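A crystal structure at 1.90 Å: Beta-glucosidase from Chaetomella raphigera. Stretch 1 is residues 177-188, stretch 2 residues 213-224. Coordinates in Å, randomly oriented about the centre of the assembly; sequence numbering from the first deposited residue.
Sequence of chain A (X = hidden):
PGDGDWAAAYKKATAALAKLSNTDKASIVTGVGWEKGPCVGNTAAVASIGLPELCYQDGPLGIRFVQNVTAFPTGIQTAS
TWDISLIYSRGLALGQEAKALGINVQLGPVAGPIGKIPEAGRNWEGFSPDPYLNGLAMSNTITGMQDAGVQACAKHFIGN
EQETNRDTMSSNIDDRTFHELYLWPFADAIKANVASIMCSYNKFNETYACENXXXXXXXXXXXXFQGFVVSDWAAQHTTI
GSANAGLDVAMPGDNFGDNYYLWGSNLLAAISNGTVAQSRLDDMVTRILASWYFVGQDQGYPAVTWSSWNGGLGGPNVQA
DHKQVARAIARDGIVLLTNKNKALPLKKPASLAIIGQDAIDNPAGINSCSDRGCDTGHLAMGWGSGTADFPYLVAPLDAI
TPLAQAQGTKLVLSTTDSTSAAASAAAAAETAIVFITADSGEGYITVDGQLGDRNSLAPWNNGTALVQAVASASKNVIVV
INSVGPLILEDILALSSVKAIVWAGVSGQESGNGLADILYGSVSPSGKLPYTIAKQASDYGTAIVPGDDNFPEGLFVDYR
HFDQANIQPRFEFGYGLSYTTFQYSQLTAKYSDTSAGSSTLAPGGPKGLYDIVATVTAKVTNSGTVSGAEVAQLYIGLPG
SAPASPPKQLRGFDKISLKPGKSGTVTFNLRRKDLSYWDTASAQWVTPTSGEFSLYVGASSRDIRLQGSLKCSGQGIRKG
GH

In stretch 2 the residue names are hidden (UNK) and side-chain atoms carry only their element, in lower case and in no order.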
# COMPACT_ATOMS: atom_id res chain seq x y z
N THR A 177 20.08 2.34 -6.00
CA THR A 177 18.98 1.60 -5.33
C THR A 177 17.97 2.58 -4.75
O THR A 177 16.73 2.36 -4.86
CB THR A 177 19.50 0.67 -4.21
OG1 THR A 177 20.42 -0.24 -4.80
CG2 THR A 177 18.40 -0.12 -3.54
N PHE A 178 18.48 3.64 -4.14
CA PHE A 178 17.60 4.67 -3.55
C PHE A 178 16.66 5.23 -4.59
O PHE A 178 15.42 5.26 -4.41
CB PHE A 178 18.47 5.75 -2.88
CG PHE A 178 17.68 6.78 -2.13
CD1 PHE A 178 17.17 6.50 -0.88
CD2 PHE A 178 17.53 8.02 -2.61
CE1 PHE A 178 16.46 7.47 -0.16
CE2 PHE A 178 16.79 8.99 -1.91
CZ PHE A 178 16.25 8.70 -0.68
N HIS A 179 17.21 5.67 -5.73
CA HIS A 179 16.38 6.31 -6.77
C HIS A 179 15.46 5.37 -7.57
O HIS A 179 14.31 5.76 -7.89
CB HIS A 179 17.32 7.07 -7.74
CG HIS A 179 17.82 8.35 -7.16
ND1 HIS A 179 18.90 8.42 -6.31
CD2 HIS A 179 17.36 9.61 -7.28
CE1 HIS A 179 19.09 9.67 -5.95
NE2 HIS A 179 18.17 10.42 -6.52
N GLU A 180 15.94 4.17 -7.89
CA GLU A 180 15.18 3.24 -8.74
C GLU A 180 14.15 2.44 -8.03
O GLU A 180 13.23 1.92 -8.69
CB GLU A 180 16.05 2.30 -9.55
CG GLU A 180 16.75 3.07 -10.64
CD GLU A 180 17.69 2.25 -11.53
OE1 GLU A 180 17.49 1.05 -11.79
OE2 GLU A 180 18.62 2.90 -11.99
N LEU A 181 14.31 2.29 -6.73
CA LEU A 181 13.48 1.37 -5.99
C LEU A 181 12.69 2.16 -4.91
O LEU A 181 11.51 2.43 -5.13
CB LEU A 181 14.35 0.27 -5.44
CG LEU A 181 13.65 -0.88 -4.87
CD1 LEU A 181 12.66 -1.39 -5.94
CD2 LEU A 181 14.67 -1.92 -4.46
N TYR A 182 13.32 2.58 -3.83
CA TYR A 182 12.61 3.12 -2.68
C TYR A 182 12.02 4.53 -2.89
O TYR A 182 10.92 4.82 -2.47
CB TYR A 182 13.51 3.05 -1.38
CG TYR A 182 13.92 1.63 -1.11
CD1 TYR A 182 13.00 0.74 -0.59
CD2 TYR A 182 15.14 1.12 -1.60
CE1 TYR A 182 13.34 -0.61 -0.39
CE2 TYR A 182 15.45 -0.22 -1.46
CZ TYR A 182 14.56 -1.10 -0.85
OH TYR A 182 14.81 -2.49 -0.70
N LEU A 183 12.74 5.39 -3.54
CA LEU A 183 12.24 6.74 -3.89
C LEU A 183 11.12 6.79 -4.93
O LEU A 183 10.26 7.69 -4.92
CB LEU A 183 13.42 7.63 -4.33
CG LEU A 183 13.09 9.13 -4.43
CD1 LEU A 183 12.75 9.67 -3.06
CD2 LEU A 183 14.26 9.86 -5.09
N TRP A 184 11.14 5.81 -5.83
CA TRP A 184 10.32 5.86 -7.01
C TRP A 184 8.79 6.11 -6.71
O TRP A 184 8.16 7.01 -7.25
CB TRP A 184 10.59 4.63 -7.80
CG TRP A 184 9.79 4.48 -9.04
CD1 TRP A 184 8.44 4.33 -9.18
CD2 TRP A 184 10.33 4.44 -10.40
NE1 TRP A 184 8.10 4.21 -10.52
CE2 TRP A 184 9.24 4.31 -11.28
CE3 TRP A 184 11.62 4.47 -10.91
CZ2 TRP A 184 9.41 4.20 -12.66
CZ3 TRP A 184 11.81 4.41 -12.31
CH2 TRP A 184 10.71 4.24 -13.16
N PRO A 185 8.22 5.39 -5.73
CA PRO A 185 6.82 5.72 -5.43
C PRO A 185 6.62 7.06 -4.78
O PRO A 185 5.55 7.65 -4.97
CB PRO A 185 6.37 4.65 -4.47
CG PRO A 185 7.55 3.78 -4.25
CD PRO A 185 8.71 4.17 -5.09
N PHE A 186 7.61 7.55 -4.03
CA PHE A 186 7.49 8.91 -3.52
C PHE A 186 7.55 9.94 -4.63
O PHE A 186 6.81 10.94 -4.63
CB PHE A 186 8.53 9.22 -2.45
CG PHE A 186 8.22 8.60 -1.12
CD1 PHE A 186 7.32 9.20 -0.25
CD2 PHE A 186 8.80 7.39 -0.76
CE1 PHE A 186 7.04 8.67 0.98
CE2 PHE A 186 8.54 6.84 0.48
CZ PHE A 186 7.66 7.52 1.39
N ALA A 187 8.37 9.68 -5.64
CA ALA A 187 8.42 10.60 -6.81
C ALA A 187 7.09 10.63 -7.54
O ALA A 187 6.57 11.73 -7.87
CB ALA A 187 9.57 10.23 -7.74
N ASP A 188 6.47 9.45 -7.75
CA ASP A 188 5.10 9.39 -8.35
C ASP A 188 4.08 10.18 -7.49
O ASP A 188 3.24 10.93 -7.97
CB ASP A 188 4.59 7.95 -8.53
CG ASP A 188 5.06 7.30 -9.85
OD1 ASP A 188 5.97 7.85 -10.58
OD2 ASP A 188 4.46 6.28 -10.19
N UNK A 213 19.06 16.18 6.32
CA UNK A 213 18.93 17.20 5.32
C UNK A 213 18.38 16.69 3.99
O UNK A 213 18.07 17.49 3.15
n UNK A 213 21.91 19.32 6.01
o UNK A 213 20.07 19.03 7.17
c UNK A 213 20.73 18.81 6.17
c UNK A 213 20.27 17.90 5.02
N UNK A 214 18.30 15.38 3.77
CA UNK A 214 17.62 14.86 2.57
C UNK A 214 16.17 15.25 2.36
O UNK A 214 15.65 15.16 1.24
c UNK A 214 15.72 11.70 4.99
c UNK A 214 15.74 10.38 4.56
c UNK A 214 17.08 12.40 3.13
c UNK A 214 17.12 11.08 2.70
c UNK A 214 16.47 10.06 3.42
c UNK A 214 17.90 13.40 2.36
c UNK A 214 16.38 12.70 4.28
N UNK A 215 15.53 15.69 3.42
CA UNK A 215 14.20 16.29 3.27
C UNK A 215 14.28 17.50 2.39
O UNK A 215 13.36 17.73 1.54
c UNK A 215 12.78 16.18 6.97
c UNK A 215 13.64 16.66 4.62
c UNK A 215 13.47 15.61 5.70
c UNK A 215 12.71 14.41 5.17
N UNK A 216 15.37 18.26 2.52
CA UNK A 216 15.53 19.43 1.68
C UNK A 216 16.15 19.08 0.32
O UNK A 216 15.69 19.56 -0.71
c UNK A 216 16.87 21.63 1.56
o UNK A 216 15.62 20.90 3.52
c UNK A 216 16.39 20.42 2.43
N UNK A 217 17.23 18.26 0.32
CA UNK A 217 17.99 18.03 -0.94
C UNK A 217 17.29 17.07 -1.90
O UNK A 217 17.31 17.25 -3.12
c UNK A 217 19.41 17.54 -0.64
c UNK A 217 20.15 18.59 0.19
o UNK A 217 19.37 16.30 0.07
N UNK A 218 16.61 16.04 -1.37
CA UNK A 218 15.91 15.09 -2.23
C UNK A 218 14.45 15.49 -2.45
O UNK A 218 14.03 15.75 -3.57
c UNK A 218 17.43 13.21 -1.44
c UNK A 218 15.19 12.74 -2.60
c UNK A 218 18.34 13.37 -2.64
c UNK A 218 15.97 13.67 -1.68
N UNK A 219 13.64 15.54 -1.37
CA UNK A 219 12.21 15.83 -1.55
C UNK A 219 12.01 17.24 -2.16
O UNK A 219 11.34 17.38 -3.22
c UNK A 219 11.49 15.76 -0.21
c UNK A 219 10.73 14.26 1.81
c UNK A 219 11.01 13.19 -0.58
c UNK A 219 10.90 14.41 0.28
N UNK A 220 12.53 18.25 -1.48
CA UNK A 220 12.26 19.62 -1.91
C UNK A 220 13.16 20.12 -3.04
O UNK A 220 12.77 21.08 -3.74
c UNK A 220 11.36 20.14 0.40
c UNK A 220 10.22 20.68 2.56
c UNK A 220 11.42 20.95 1.65
c UNK A 220 12.35 20.55 -0.71
n UNK A 220 10.34 21.45 3.79
N UNK A 221 14.35 19.51 -3.19
CA UNK A 221 15.33 19.91 -4.25
C UNK A 221 15.13 19.08 -5.52
O UNK A 221 14.49 19.54 -6.47
N UNK A 222 15.61 17.84 -5.49
CA UNK A 222 15.57 16.97 -6.63
C UNK A 222 14.15 16.82 -7.15
O UNK A 222 13.94 16.88 -8.30
o UNK A 222 19.39 13.94 -6.11
c UNK A 222 17.57 15.45 -6.03
c UNK A 222 18.16 14.02 -6.23
c UNK A 222 16.14 15.56 -6.38
o UNK A 222 17.42 13.05 -6.48
N UNK A 223 13.22 16.59 -6.25
CA UNK A 223 11.87 16.30 -6.61
C UNK A 223 10.93 17.57 -6.56
O UNK A 223 9.76 17.46 -6.92
c UNK A 223 12.13 13.78 -5.97
c UNK A 223 12.06 13.36 -7.43
c UNK A 223 11.35 15.12 -5.80
c UNK A 223 11.55 12.73 -5.08
N UNK A 224 11.46 18.74 -6.14
CA UNK A 224 10.73 19.99 -6.19
C UNK A 224 9.36 19.92 -5.53
O UNK A 224 8.38 20.52 -5.99
o UNK A 224 10.73 22.68 -6.91
c UNK A 224 10.62 20.41 -7.64
c UNK A 224 10.38 21.91 -7.81
o UNK A 224 9.73 22.24 -8.82

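Position 213 carries two carbons, the second bearing one oxygen and one nitrogen, and reaches nothing on stretch 1. The amide makes it Asn213, a polar residue suited to an exposed site; its backbone O accepts hydrogen bonds from the N atoms of 216 and 217. Position 214 has one carbon followed by a six-carbon ring, with no oxygen on it: Phe214. Its CD1 lies 4.2 Å from CZ of Phe178, an apolar contact of two buried aromatic side chains.

At 215 four carbons fork at the second, which defines Leu215, buried but out of reach of stretch 1. Positions 216 and 217 each show one carbon bearing an oxygen and a carbon, the pattern of threonine. The hydroxyl of Thr216 is hydrogen-bonded elsewhere in the structure, while Thr217 is exposed, as a small polar side chain can readily be.

Position 218 has four carbons forked at the first, one arm two carbons long, hence Ile218. Its CG2 meets the ring edge of Phe178 at CE2 (4.1 Å) and approaches CD2 of Leu183 to 3.9 Å, so the methyl on the beta-branch, CG2, touches both neighbours. Position 219 again has four carbons forked at the second: Leu219, whose CA-to-CB bond points sideways although the end of the side chain comes nearer, its CD1 stopping 4.6 Å from CD1 of Leu183.

Position 220 has four carbons in a row ending in nitrogen and is Lys220, partly exposed, with its amine hydrogen-bonded elsewhere in the structure. Position 221 has no side-chain atoms and is Gly221; an ideal CB here would lie 2.6 Å from O of Thr217, a clash that glycine avoids.

Position 222 has three carbons, the third carrying two oxygens, one of them against the imidazole of His179. This is Glu222: His179 NE2 donates to Glu222 OE2 over 2.7 Å, with the acceptor near the plane of the ring, where the N-H points. Position 223, four carbons forked at the second, is Leu223. Its CD1 lies 3.9 Å from CD1 of Leu183, and its CD2 4.0 Å from CB of Ala187. Ala187 offers a single methyl here, where its CA and that of Leu223 are 6.7 Å apart. Position 224 has two carbons, the second with two oxygens: Asp224, which leaves helical geometry with positive phi.

The contact is a modest 331 Å² patch. Phe214, Ile218 and Leu223 pack against Phe178, Leu183 and Ala187, burying apolar surface, while the hydrogen bond from His179 to Glu222 adds a directional polar link to this packing.

Stretch 2 213-224: NFLTTILKGELD
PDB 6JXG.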